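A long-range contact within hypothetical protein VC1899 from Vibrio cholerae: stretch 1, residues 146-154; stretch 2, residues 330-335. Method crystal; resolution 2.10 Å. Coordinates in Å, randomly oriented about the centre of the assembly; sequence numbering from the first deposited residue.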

# COMPACT_ATOMS: atom_id res chain seq x y z
N ASP A 146 -0.73 -9.35 2.22
CA ASP A 146 -2.07 -9.90 1.99
C ASP A 146 -2.74 -9.16 0.89
O ASP A 146 -3.43 -9.77 0.04
N TYR A 147 -2.54 -7.84 0.91
CA TYR A 147 -3.11 -6.98 -0.12
C TYR A 147 -2.58 -7.34 -1.48
O TYR A 147 -3.35 -7.45 -2.43
N LEU A 148 -1.27 -7.54 -1.60
CA LEU A 148 -0.72 -7.90 -2.89
C LEU A 148 -1.25 -9.24 -3.37
O LEU A 148 -1.59 -9.37 -4.56
N THR A 149 -1.31 -10.23 -2.47
CA THR A 149 -1.81 -11.54 -2.85
C THR A 149 -3.23 -11.39 -3.41
O THR A 149 -3.55 -11.90 -4.49
N ILE A 150 -4.07 -10.70 -2.68
CA ILE A 150 -5.44 -10.53 -3.11
C ILE A 150 -5.51 -10.03 -4.54
O ILE A 150 -6.37 -10.50 -5.30
N PHE A 151 -4.63 -9.09 -4.90
CA PHE A 151 -4.68 -8.49 -6.23
C PHE A 151 -3.77 -9.12 -7.30
O PHE A 151 -3.53 -8.53 -8.35
N GLY A 152 -3.26 -10.31 -7.01
CA GLY A 152 -2.61 -11.12 -8.03
C GLY A 152 -1.12 -10.90 -8.21
O GLY A 152 -0.55 -11.29 -9.25
N ALA A 153 -0.51 -10.32 -7.19
CA ALA A 153 0.87 -9.89 -7.20
C ALA A 153 1.52 -10.55 -5.99
O ALA A 153 0.84 -11.18 -5.17
N ARG A 154 2.82 -10.47 -5.89
CA ARG A 154 3.47 -10.97 -4.70
C ARG A 154 4.63 -10.06 -4.37
O ARG A 154 5.37 -9.65 -5.28
N ASP A 330 -4.17 1.45 -8.67
CA ASP A 330 -5.32 0.69 -9.15
C ASP A 330 -5.11 -0.81 -9.12
O ASP A 330 -5.87 -1.56 -8.50
N LEU A 331 -4.06 -1.25 -9.79
CA LEU A 331 -3.78 -2.65 -10.02
C LEU A 331 -3.34 -3.39 -8.76
O LEU A 331 -3.47 -4.61 -8.69
N LEU A 332 -2.79 -2.67 -7.77
CA LEU A 332 -2.27 -3.36 -6.57
C LEU A 332 -3.18 -3.25 -5.33
O LEU A 332 -3.03 -3.99 -4.32
N GLY A 333 -4.10 -2.31 -5.35
CA GLY A 333 -4.95 -2.17 -4.19
C GLY A 333 -6.38 -1.82 -4.51
O GLY A 333 -7.16 -1.50 -3.60
N GLY A 334 -6.71 -1.77 -5.80
CA GLY A 334 -8.09 -1.60 -6.20
C GLY A 334 -8.61 -0.24 -5.92
O GLY A 334 -7.85 0.71 -5.84
N LEU A 335 -9.92 -0.13 -5.77
CA LEU A 335 -10.59 1.15 -5.85
C LEU A 335 -10.34 2.10 -4.68
O LEU A 335 -10.47 3.31 -4.82

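Where a helix runs out, its last turn often packs against other parts of the chain through exposed backbone as much as through side chains, and aromatic rings are well suited to covering it. The contact between residues 146-154 and 330-335 of VC1899 illustrates the principle: no direct hydrogen bond crosses it, and much of the packing sets rings against peptide groups.

The aromatic contacts centre on Phe-151, the first residue to leave helical geometry in its stretch. Its CA-to-CB bond points toward the partner, and chi1 of -74° (m) lays one face of the ring over Gly-333 and Gly-334. Gly-333 CA sits 4.1 Å from the centroid of the Phe-151 ring, 25° off the normal, a CH-pi contact; Phe-151 CZ lies 3.7 Å from Gly-334 N. The absence of a side chain at Gly-334 matters here, since a CB would fall 2.7 Å from Phe-151 CZ, and its positive phi independently favours glycine. Tyr-147 also points inward, with chi1 between wells at -123°, and meets backbone carbonyls at its ring edge: Tyr-147 CE1 is 3.7 Å from Gly-333 O.

The apolar side-chain contacts gather around Leu-332. Although the CA-to-CB bond of Leu-332 points away overall, Leu-332 CB lies 4.1 Å from Leu-148 CD2, and the chi1 m, chi2 t rotamer places Leu-332 CD2 3.9 Å from Ala-153 CB. Leu-148 adopts the same mt rotamer; its bond leaves sideways, but the end of the side chain comes nearer. The CA-to-CB bond of Ala-153 points toward the other stretch.

Polar linkage is left to one water, which donates hydrogen bonds to both Tyr-147 OH (2.7 Å from the water O) and Gly-333 O (2.8 Å from the same atom). It thus joins a side-chain hydroxyl to a backbone carbonyl across the contact.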

# COMPACT_ATOMS: atom_id res chain seq x y z
CB ASP A 146 -2.92 -9.68 3.20
CG ASP A 146 -2.64 -10.67 4.25
OD1 ASP A 146 -2.05 -11.74 3.88
OD2 ASP A 146 -3.02 -10.38 5.42
CB TYR A 147 -2.75 -5.51 0.14
CG TYR A 147 -3.99 -4.68 0.26
CD1 TYR A 147 -4.71 -4.30 -0.86
CD2 TYR A 147 -4.48 -4.29 1.51
CE1 TYR A 147 -5.86 -3.54 -0.75
CE2 TYR A 147 -5.65 -3.52 1.64
CZ TYR A 147 -6.31 -3.14 0.49
OH TYR A 147 -7.45 -2.40 0.58
CB LEU A 148 0.81 -7.85 -2.91
CG LEU A 148 1.40 -6.48 -2.56
CD1 LEU A 148 2.90 -6.54 -2.38
CD2 LEU A 148 1.06 -5.43 -3.59
CB THR A 149 -1.84 -12.46 -1.65
OG1 THR A 149 -0.51 -12.60 -1.18
CG2 THR A 149 -2.44 -13.85 -2.01
CB ILE A 150 -6.24 -9.61 -2.19
CG1 ILE A 150 -6.47 -10.32 -0.85
CG2 ILE A 150 -7.58 -9.19 -2.88
CD1 ILE A 150 -7.15 -9.44 0.21
CB PHE A 151 -4.51 -6.98 -6.16
CG PHE A 151 -5.73 -6.28 -5.62
CD1 PHE A 151 -6.78 -5.96 -6.46
CD2 PHE A 151 -5.83 -5.95 -4.29
CE1 PHE A 151 -7.89 -5.34 -5.98
CE2 PHE A 151 -6.94 -5.31 -3.82
CZ PHE A 151 -7.98 -5.00 -4.66
CB ALA A 153 0.96 -8.37 -7.09
CB ARG A 154 3.97 -12.38 -4.95
CG ARG A 154 5.29 -12.64 -4.31
CD ARG A 154 5.76 -13.99 -4.74
NE ARG A 154 6.44 -13.97 -6.02
CZ ARG A 154 7.76 -13.89 -6.11
NH1 ARG A 154 8.48 -13.83 -4.99
NH2 ARG A 154 8.35 -13.88 -7.31
CB ASP A 330 -5.69 1.16 -10.56
CG ASP A 330 -6.10 2.66 -10.60
OD1 ASP A 330 -6.63 3.17 -9.54
OD2 ASP A 330 -5.88 3.33 -11.67
CB LEU A 331 -2.68 -2.77 -11.09
CG LEU A 331 -3.16 -3.05 -12.54
CD1 LEU A 331 -2.68 -2.07 -13.54
CD2 LEU A 331 -2.76 -4.46 -13.01
CB LEU A 332 -0.82 -2.89 -6.24
CG LEU A 332 0.30 -3.10 -7.32
CD1 LEU A 332 1.59 -2.54 -6.87
CD2 LEU A 332 0.57 -4.54 -7.71
CB LEU A 335 -12.10 0.97 -5.99
CG LEU A 335 -12.71 0.27 -7.20
CD1 LEU A 335 -14.26 0.39 -7.16
CD2 LEU A 335 -12.17 0.93 -8.42
O HOH W 1 -6.97 -0.29 -1.07